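Local coordinates for DUF3247 family protein (Xanthomonas campestris pv. campestris, PDB 2E12) that is of unknown function but adopts a novel variant of the Sm-like fold, a small beta-rich architecture best known from RNA-binding proteins, at residues 54-68 and 77-89. Numbering follows the deposited sequence.
Sequences YRDEQEREGSNGQLR and EPQWIWMDRIVAV
Leu67 and Ile81 are the hydrogen-bonded pair of the antiparallel hairpin 61-70/79-82, between the non-hydrogen-bonded pairs Gln66-Trp82 and Arg68-Trp80; Leu67 N reaches Ile81 O at 2.9 Å and Ile81 N returns to Leu67 O at 2.8 Å. A third bond, Met83 N to Gly65 O (2.9 Å), holds the start of the 3-10 segment 83-85, which leads into strand 86-91 as in SH3-like and Sm-like barrels. Lacking a side chain, Gly65 lets Met83 SD approach its CA to 4.2 Å. On one face the aliphatic parts of Gln66 and Arg68 lie over the broad indoles of Trp82 and Trp80. Gln66 CG, anti to the carbonyl carbon (chi1 -63°), makes a CH-pi contact 3.5 Å from the centroid of the Trp82 six-membered ring; the extended chain then lays the amide along that ring, planes 18° apart, and NE2 donates to Tyr54 OH at 3.2 Å. Tyr54 receives the edge of Trp82 on its face, a T-shaped pair at 83°. Arg68 serves two ends: CB sits 3.7 Å from the centroid of the Trp80 six-membered ring, while the guanidinium salt-bridges Asp70. On the other face, shared with Ile81, buried Leu67 meets Met83 CG through CB and Ile86 CD1 through its branched end. Trp21 of helix 12-23 packs on Met83 and Ile86, Ile33 of strand 30-35 touches Leu67 and Ile86, and strand 44-55 flanks strand 61-70 away from strand 79-82.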
ATOM      1  N   TYR A  54      -7.826  12.848  10.905  1.00  6.58           N
ATOM      2  CA  TYR A  54      -8.458  13.008  12.223  1.00  6.58           C
ATOM      3  C   TYR A  54      -7.473  13.671  13.179  1.00  6.58           C
ATOM      4  O   TYR A  54      -6.338  13.941  12.804  1.00  6.58           O
ATOM      5  CB  TYR A  54      -8.836  11.639  12.803  1.00  6.58           C
ATOM      6  CG  TYR A  54      -9.859  10.846  12.011  1.00 17.56           C
ATOM      7  CD1 TYR A  54     -11.223  11.105  12.140  1.00 28.54           C
ATOM      8  CD2 TYR A  54      -9.462   9.815  11.159  1.00 28.54           C
ATOM      9  CE1 TYR A  54     -12.165  10.353  11.444  1.00 39.52           C
ATOM     10  CE2 TYR A  54     -10.394   9.061  10.460  1.00 39.52           C
ATOM     11  CZ  TYR A  54     -11.743   9.333  10.606  1.00 50.50           C
ATOM     12  OH  TYR A  54     -12.668   8.582   9.920  1.00 61.48           O
ATOM     13  N   ARG A  55      -7.930  13.932  14.404  1.00  2.75           N
ATOM     14  CA  ARG A  55      -7.111  14.509  15.479  1.00  2.75           C
ATOM     15  C   ARG A  55      -7.153  13.561  16.672  1.00  2.75           C
ATOM     16  O   ARG A  55      -8.206  12.978  16.975  1.00  2.75           O
ATOM     17  CB  ARG A  55      -7.658  15.844  16.009  1.00  2.75           C
ATOM     18  CG  ARG A  55      -7.425  17.068  15.176  1.00  2.75           C
ATOM     19  CD  ARG A  55      -7.709  18.288  16.051  1.00  2.75           C
ATOM     20  NE  ARG A  55      -7.824  19.527  15.293  1.00  2.75           N
ATOM     21  CZ  ARG A  55      -8.183  20.692  15.817  1.00  2.75           C
ATOM     22  NH1 ARG A  55      -8.454  20.785  17.113  1.00  2.75           N
ATOM     23  NH2 ARG A  55      -8.315  21.758  15.038  1.00  2.75           N
ATOM     24  N   ASP A  56      -6.026  13.421  17.363  1.00  2.75           N
ATOM     25  CA  ASP A  56      -6.015  12.601  18.566  1.00  2.75           C
ATOM     26  C   ASP A  56      -6.210  13.553  19.753  1.00  2.75           C
ATOM     27  O   ASP A  56      -6.381  14.764  19.570  1.00  2.75           O
ATOM     28  CB  ASP A  56      -4.709  11.807  18.715  1.00  2.75           C
ATOM     29  CG  ASP A  56      -3.459  12.674  18.609  1.00  2.75           C
ATOM     30  OD1 ASP A  56      -3.487  13.867  18.973  1.00  2.75           O
ATOM     31  OD2 ASP A  56      -2.419  12.134  18.181  1.00  2.75           O
ATOM     32  N   GLU A  57      -6.188  13.009  20.964  1.00  2.75           N
ATOM     33  CA  GLU A  57      -6.388  13.814  22.153  1.00  2.75           C
ATOM     34  C   GLU A  57      -5.382  14.944  22.349  1.00  2.75           C
ATOM     35  O   GLU A  57      -5.736  15.986  22.899  1.00  2.75           O
ATOM     36  CB  GLU A  57      -6.389  12.929  23.392  1.00  2.75           C
ATOM     37  CG  GLU A  57      -6.823  13.682  24.626  1.00  2.75           C
ATOM     38  CD  GLU A  57      -6.768  12.847  25.864  1.00  2.75           C
ATOM     39  OE1 GLU A  57      -7.197  11.672  25.805  1.00  2.75           O
ATOM     40  OE2 GLU A  57      -6.312  13.374  26.910  1.00  2.75           O
ATOM     41  N   GLN A  58      -4.131  14.726  21.940  1.00  2.75           N
ATOM     42  CA  GLN A  58      -3.078  15.736  22.065  1.00  2.75           C
ATOM     43  C   GLN A  58      -3.226  16.777  20.960  1.00  2.75           C
ATOM     44  O   GLN A  58      -2.424  17.697  20.853  1.00  2.75           O
ATOM     45  CB  GLN A  58      -1.690  15.076  21.977  1.00  2.75           C
ATOM     46  CG  GLN A  58      -1.190  14.477  23.291  1.00  2.75           C
ATOM     47  CD  GLN A  58       0.012  13.545  23.117  1.00  2.75           C
ATOM     48  OE1 GLN A  58       0.986  13.872  22.421  1.00  2.75           O
ATOM     49  NE2 GLN A  58      -0.047  12.384  23.766  1.00  2.75           N
ATOM     50  N   GLU A  59      -4.263  16.603  20.139  1.00  2.75           N
ATOM     51  CA  GLU A  59      -4.591  17.487  19.024  1.00  2.75           C
ATOM     52  C   GLU A  59      -3.692  17.397  17.777  1.00  2.75           C
ATOM     53  O   GLU A  59      -3.599  18.358  17.025  1.00  2.75           O
ATOM     54  CB  GLU A  59      -4.646  18.944  19.497  1.00  2.75           C
ATOM     55  CG  GLU A  59      -5.542  19.202  20.705  1.00  2.75           C
ATOM     56  CD  GLU A  59      -7.020  19.010  20.413  1.00  2.75           C
ATOM     57  OE1 GLU A  59      -7.425  19.139  19.246  1.00  2.75           O
ATOM     58  OE2 GLU A  59      -7.788  18.749  21.362  1.00  2.75           O
ATOM     59  N   ARG A  60      -3.051  16.248  17.563  1.00  2.75           N
ATOM     60  CA  ARG A  60      -2.189  16.020  16.398  1.00  2.75           C
ATOM     61  C   ARG A  60      -3.014  15.390  15.250  1.00  2.75           C
ATOM     62  O   ARG A  60      -3.837  14.504  15.493  1.00  2.75           O
ATOM     63  CB  ARG A  60      -1.020  15.080  16.769  1.00  2.75           C
ATOM     64  CG  ARG A  60      -0.263  15.440  18.066  1.00  2.75           C
ATOM     65  CD  ARG A  60       0.764  14.339  18.413  1.00  2.75           C
ATOM     66  NE  ARG A  60       1.585  14.616  19.602  1.00  2.75           N
ATOM     67  CZ  ARG A  60       2.502  15.575  19.676  1.00  2.75           C
ATOM     68  NH1 ARG A  60       2.734  16.365  18.632  1.00  2.75           N
ATOM     69  NH2 ARG A  60       3.177  15.761  20.802  1.00  2.75           N
ATOM     70  N   GLU A  61      -2.789  15.837  14.014  1.00  2.75           N
ATOM     71  CA  GLU A  61      -3.518  15.326  12.838  1.00  2.75           C
ATOM     72  C   GLU A  61      -2.805  14.187  12.093  1.00  2.75           C
ATOM     73  O   GLU A  61      -1.578  14.195  11.947  1.00  2.75           O
ATOM     74  CB  GLU A  61      -3.784  16.463  11.853  1.00  2.75           C
ATOM     75  CG  GLU A  61      -4.682  17.544  12.394  1.00  2.75           C
ATOM     76  CD  GLU A  61      -5.209  18.463  11.304  1.00  2.75           C
ATOM     77  OE1 GLU A  61      -6.319  18.995  11.497  1.00  2.75           O
ATOM     78  OE2 GLU A  61      -4.527  18.651  10.265  1.00  2.75           O
ATOM     79  N   GLY A  62      -3.582  13.222  11.606  1.00  2.75           N
ATOM     80  CA  GLY A  62      -3.001  12.089  10.893  1.00  2.75           C
ATOM     81  C   GLY A  62      -4.052  11.248  10.182  1.00  2.75           C
ATOM     82  O   GLY A  62      -5.234  11.588  10.191  1.00  2.75           O
ATOM     83  N   SER A  63      -3.634  10.143   9.571  1.00  2.75           N
ATOM     84  CA  SER A  63      -4.570   9.295   8.845  1.00  2.75           C
ATOM     85  C   SER A  63      -5.042   8.064   9.606  1.00  2.75           C
ATOM     86  O   SER A  63      -4.364   7.564  10.495  1.00  2.75           O
ATOM     87  CB  SER A  63      -3.952   8.859   7.517  1.00  2.75           C
ATOM     88  OG  SER A  63      -3.770   9.977   6.670  1.00  2.75           O
ATOM     89  N   ASN A  64      -6.229   7.592   9.233  1.00  2.75           N
ATOM     90  CA  ASN A  64      -6.846   6.406   9.819  1.00  2.75           C
ATOM     91  C   ASN A  64      -8.176   6.179   9.098  1.00  2.75           C
ATOM     92  O   ASN A  64      -8.499   6.895   8.154  1.00  2.75           O
ATOM     93  CB  ASN A  64      -7.102   6.609  11.308  1.00  2.75           C
ATOM     94  CG  ASN A  64      -7.108   5.303  12.080  1.00  2.75           C
ATOM     95  OD1 ASN A  64      -7.378   4.239  11.525  1.00  2.75           O
ATOM     96  ND2 ASN A  64      -6.835   5.383  13.368  1.00  2.75           N
ATOM     97  N   GLY A  65      -8.941   5.187   9.546  1.00  2.75           N
ATOM     98  CA  GLY A  65     -10.227   4.904   8.923  1.00  2.75           C
ATOM     99  C   GLY A  65     -11.137   4.052   9.793  1.00  2.75           C
ATOM    100  O   GLY A  65     -10.680   3.368  10.711  1.00  2.75           O
ATOM    101  N   GLN A  66     -12.436   4.091   9.502  1.00  2.75           N
ATOM    102  CA  GLN A  66     -13.411   3.327  10.261  1.00  2.75           C
ATOM    103  C   GLN A  66     -14.104   2.331   9.353  1.00  2.75           C
ATOM    104  O   GLN A  66     -14.557   2.685   8.267  1.00  6.58           O
ATOM    105  CB  GLN A  66     -14.436   4.270  10.907  1.00  2.75           C
ATOM    106  CG  GLN A  66     -13.803   5.229  11.927  1.00  2.75           C
ATOM    107  CD  GLN A  66     -14.802   6.203  12.531  1.00  2.75           C
ATOM    108  OE1 GLN A  66     -15.646   5.817  13.333  1.00  2.75           O
ATOM    109  NE2 GLN A  66     -14.715   7.468  12.135  1.00  2.75           N
ATOM    110  N   LEU A  67     -14.176   1.088   9.822  1.00  2.75           N
ATOM    111  CA  LEU A  67     -14.789  -0.025   9.097  1.00  2.75           C
ATOM    112  C   LEU A  67     -15.995  -0.566   9.857  1.00  2.75           C
ATOM    113  O   LEU A  67     -15.947  -0.742  11.076  1.00  6.58           O
ATOM    114  CB  LEU A  67     -13.767  -1.150   8.932  1.00  2.75           C
ATOM    115  CG  LEU A  67     -14.178  -2.499   8.338  1.00  2.75           C
ATOM    116  CD1 LEU A  67     -14.519  -2.338   6.875  1.00  2.75           C
ATOM    117  CD2 LEU A  67     -13.032  -3.488   8.495  1.00  2.75           C
ATOM    118  N   ARG A  68     -17.076  -0.800   9.121  1.00  2.75           N
ATOM    119  CA  ARG A  68     -18.303  -1.347   9.678  1.00  2.75           C
ATOM    120  C   ARG A  68     -18.514  -2.724   9.053  1.00  2.75           C
ATOM    121  O   ARG A  68     -18.465  -2.875   7.827  1.00  6.58           O
ATOM    122  CB  ARG A  68     -19.501  -0.452   9.345  1.00  2.75           C
ATOM    123  CG  ARG A  68     -20.831  -0.963   9.894  1.00  2.75           C
ATOM    124  CD  ARG A  68     -22.004  -0.147   9.341  1.00  2.75           C
ATOM    125  NE  ARG A  68     -23.121  -0.994   8.948  1.00  2.75           N
ATOM    126  CZ  ARG A  68     -24.190  -0.577   8.278  1.00  2.75           C
ATOM    127  NH1 ARG A  68     -24.312   0.698   7.916  1.00  2.75           N
ATOM    128  NH2 ARG A  68     -25.128  -1.447   7.941  1.00  2.75           N
ATOM    129  N   GLU A  77     -25.676  -7.762  15.657  1.00  2.75           N
ATOM    130  CA  GLU A  77     -25.115  -6.465  16.049  1.00  2.75           C
ATOM    131  C   GLU A  77     -23.998  -5.996  15.131  1.00  2.75           C
ATOM    132  O   GLU A  77     -22.933  -6.630  15.062  1.00  2.75           O
ATOM    133  CB  GLU A  77     -24.551  -6.513  17.463  1.00  2.75           C
ATOM    134  CG  GLU A  77     -25.573  -6.675  18.568  1.00  2.75           C
ATOM    135  CD  GLU A  77     -25.057  -6.155  19.906  1.00  2.75           C
ATOM    136  OE1 GLU A  77     -23.824  -6.189  20.138  1.00  2.75           O
ATOM    137  OE2 GLU A  77     -25.888  -5.721  20.735  1.00  2.75           O
ATOM    138  N   PRO A  78     -24.217  -4.880  14.413  1.00  2.75           N
ATOM    139  CA  PRO A  78     -23.154  -4.398  13.524  1.00  2.75           C
ATOM    140  C   PRO A  78     -21.943  -3.953  14.356  1.00  2.75           C
ATOM    141  O   PRO A  78     -22.103  -3.511  15.492  1.00  2.75           O
ATOM    142  CB  PRO A  78     -23.832  -3.251  12.784  1.00  2.75           C
ATOM    143  CG  PRO A  78     -24.783  -2.699  13.830  1.00  2.75           C
ATOM    144  CD  PRO A  78     -25.378  -3.970  14.397  1.00  2.75           C
ATOM    145  N   GLN A  79     -20.740  -4.061  13.799  1.00  2.75           N
ATOM    146  CA  GLN A  79     -19.529  -3.692  14.535  1.00  2.75           C
ATOM    147  C   GLN A  79     -18.682  -2.668  13.786  1.00  2.75           C
ATOM    148  O   GLN A  79     -18.513  -2.782  12.581  1.00  2.75           O
ATOM    149  CB  GLN A  79     -18.678  -4.946  14.788  1.00  2.75           C
ATOM    150  CG  GLN A  79     -19.425  -6.247  14.556  1.00  2.75           C
ATOM    151  CD  GLN A  79     -19.353  -7.170  15.754  1.00  2.75           C
ATOM    152  OE1 GLN A  79     -20.097  -8.151  15.851  1.00  2.75           O
ATOM    153  NE2 GLN A  79     -18.450  -6.858  16.679  1.00  2.75           N
ATOM    154  N   TRP A  80     -18.171  -1.671  14.508  1.00  6.58           N
ATOM    155  CA  TRP A  80     -17.307  -0.641  13.933  1.00  6.58           C
ATOM    156  C   TRP A  80     -15.920  -0.803  14.530  1.00  6.58           C
ATOM    157  O   TRP A  80     -15.775  -0.943  15.746  1.00  6.58           O
ATOM    158  CB  TRP A  80     -17.818   0.770  14.255  1.00  6.58           C
ATOM    159  CG  TRP A  80     -19.001   1.196  13.445  1.00 17.56           C
ATOM    160  CD1 TRP A  80     -20.310   0.877  13.670  1.00 28.54           C
ATOM    161  CD2 TRP A  80     -18.984   2.024  12.279  1.00 28.54           C
ATOM    162  NE1 TRP A  80     -21.110   1.461  12.717  1.00 39.52           N
ATOM    163  CE2 TRP A  80     -20.321   2.171  11.850  1.00 39.52           C
ATOM    164  CE3 TRP A  80     -17.969   2.659  11.552  1.00 39.52           C
ATOM    165  CZ2 TRP A  80     -20.668   2.929  10.725  1.00 50.50           C
ATOM    166  CZ3 TRP A  80     -18.316   3.412  10.433  1.00 50.50           C
ATOM    167  CH2 TRP A  80     -19.654   3.540  10.033  1.00 61.48           C
ATOM    168  N   ILE A  81     -14.902  -0.780  13.672  1.00  6.58           N
ATOM    169  CA  ILE A  81     -13.525  -0.933  14.122  1.00  6.58           C
ATOM    170  C   ILE A  81     -12.624   0.092  13.444  1.00  6.58           C
ATOM    171  O   ILE A  81     -12.884   0.489  12.311  1.00  6.58           O
ATOM    172  CB  ILE A  81     -12.989  -2.334  13.771  1.00  6.58           C
ATOM    173  CG1 ILE A  81     -13.826  -3.408  14.468  1.00 17.56           C
ATOM    174  CG2 ILE A  81     -11.523  -2.448  14.160  1.00 17.56           C
ATOM    175  CD1 ILE A  81     -13.362  -4.830  14.188  1.00 28.54           C
ATOM    176  N   TRP A  82     -11.582   0.534  14.137  1.00  6.58           N
ATOM    177  CA  TRP A  82     -10.645   1.464  13.525  1.00  6.58           C
ATOM    178  C   TRP A  82      -9.675   0.569  12.761  1.00  6.58           C
ATOM    179  O   TRP A  82      -9.197  -0.438  13.290  1.00  6.58           O
ATOM    180  CB  TRP A  82      -9.918   2.308  14.579  1.00  6.58           C
ATOM    181  CG  TRP A  82     -10.818   3.305  15.244  1.00 17.56           C
ATOM    182  CD1 TRP A  82     -11.541   3.122  16.385  1.00 28.54           C
ATOM    183  CD2 TRP A  82     -11.151   4.613  14.766  1.00 28.54           C
ATOM    184  NE1 TRP A  82     -12.305   4.234  16.650  1.00 39.52           N
ATOM    185  CE2 TRP A  82     -12.085   5.166  15.671  1.00 39.52           C
ATOM    186  CE3 TRP A  82     -10.751   5.374  13.658  1.00 39.52           C
ATOM    187  CZ2 TRP A  82     -12.629   6.446  15.503  1.00 50.50           C
ATOM    188  CZ3 TRP A  82     -11.294   6.649  13.489  1.00 50.50           C
ATOM    189  CH2 TRP A  82     -12.223   7.169  14.410  1.00 61.48           C
ATOM    190  N   MET A  83      -9.402   0.930  11.511  1.00  6.58           N
ATOM    191  CA  MET A  83      -8.550   0.123  10.643  1.00  6.58           C
ATOM    192  C   MET A  83      -7.071  -0.062  10.989  1.00  6.58           C
ATOM    193  O   MET A  83      -6.446  -0.995  10.486  1.00  6.58           O
ATOM    194  CB  MET A  83      -8.702   0.616   9.200  1.00  6.58           C
ATOM    195  CG  MET A  83     -10.021   0.177   8.566  1.00 17.56           C
ATOM    196  SD  MET A  83     -10.509   1.135   7.111  1.00 28.54           S
ATOM    197  CE  MET A  83      -9.574   0.309   5.828  1.00 39.52           C
ATOM    198  N   ASP A  84      -6.504   0.793  11.836  1.00  6.58           N
ATOM    199  CA  ASP A  84      -5.096   0.624  12.208  1.00  6.58           C
ATOM    200  C   ASP A  84      -4.884  -0.642  13.047  1.00  6.58           C
ATOM    201  O   ASP A  84      -3.752  -1.024  13.344  1.00  6.58           O
ATOM    202  CB  ASP A  84      -4.587   1.836  12.996  1.00  6.58           C
ATOM    203  CG  ASP A  84      -5.436   2.149  14.221  1.00 17.56           C
ATOM    204  OD1 ASP A  84      -4.955   2.899  15.096  1.00 28.54           O
ATOM    205  OD2 ASP A  84      -6.578   1.656  14.306  1.00 28.54           O
ATOM    206  N   ARG A  85      -5.977  -1.291  13.424  1.00  6.58           N
ATOM    207  CA  ARG A  85      -5.916  -2.506  14.235  1.00  6.58           C
ATOM    208  C   ARG A  85      -5.805  -3.783  13.389  1.00  6.58           C
ATOM    209  O   ARG A  85      -5.619  -4.878  13.926  1.00  6.58           O
ATOM    210  CB  ARG A  85      -7.161  -2.599  15.121  1.00  6.58           C
ATOM    211  CG  ARG A  85      -7.482  -1.328  15.907  1.00 17.56           C
ATOM    212  CD  ARG A  85      -6.522  -1.083  17.077  1.00 28.54           C
ATOM    213  NE  ARG A  85      -5.147  -0.819  16.654  1.00 39.52           N
ATOM    214  CZ  ARG A  85      -4.145  -0.558  17.489  1.00 50.50           C
ATOM    215  NH1 ARG A  85      -4.359  -0.525  18.797  1.00 61.48           N
ATOM    216  NH2 ARG A  85      -2.927  -0.333  17.017  1.00 61.48           N
ATOM    217  N   ILE A  86      -5.913  -3.643  12.071  1.00  2.75           N
ATOM    218  CA  ILE A  86      -5.858  -4.797  11.167  1.00  2.75           C
ATOM    219  C   ILE A  86      -4.469  -5.299  10.815  1.00  2.75           C
ATOM    220  O   ILE A  86      -3.575  -4.514  10.532  1.00  6.58           O
ATOM    221  CB  ILE A  86      -6.603  -4.502   9.849  1.00  2.75           C
ATOM    222  CG1 ILE A  86      -8.098  -4.361  10.151  1.00  2.75           C
ATOM    223  CG2 ILE A  86      -6.305  -5.603   8.816  1.00  2.75           C
ATOM    224  CD1 ILE A  86      -8.955  -3.921   8.982  1.00  2.75           C
ATOM    225  N   VAL A  87      -4.329  -6.623  10.801  1.00  6.58           N
ATOM    226  CA  VAL A  87      -3.070  -7.298  10.489  1.00  6.58           C
ATOM    227  C   VAL A  87      -3.167  -8.139   9.207  1.00  6.58           C
ATOM    228  O   VAL A  87      -2.165  -8.384   8.529  1.00  6.58           O
ATOM    229  CB  VAL A  87      -2.661  -8.215  11.660  1.00  6.58           C
ATOM    230  CG1 VAL A  87      -1.313  -8.846  11.391  1.00 17.56           C
ATOM    231  CG2 VAL A  87      -2.629  -7.417  12.943  1.00 17.56           C
ATOM    232  N   ALA A  88      -4.374  -8.580   8.872  1.00  6.58           N
ATOM    233  CA  ALA A  88      -4.565  -9.389   7.672  1.00  6.58           C
ATOM    234  C   ALA A  88      -6.030  -9.413   7.244  1.00  6.58           C
ATOM    235  O   ALA A  88      -6.925  -9.287   8.073  1.00  6.58           O
ATOM    236  CB  ALA A  88      -4.074 -10.818   7.924  1.00  6.58           C
ATOM    237  N   VAL A  89      -6.257  -9.577   5.944  1.00  6.58           N
ATOM    238  CA  VAL A  89      -7.604  -9.634   5.390  1.00  6.58           C
ATOM    239  C   VAL A  89      -7.642 -10.717   4.324  1.00  6.58           C
ATOM    240  O   VAL A  89      -6.941 -10.619   3.318  1.00  6.58           O
ATOM    241  CB  VAL A  89      -8.012  -8.298   4.732  1.00  6.58           C
ATOM    242  CG1 VAL A  89      -9.383  -8.438   4.091  1.00 17.56           C
ATOM    243  CG2 VAL A  89      -8.018  -7.176   5.767  1.00 17.56           C
TER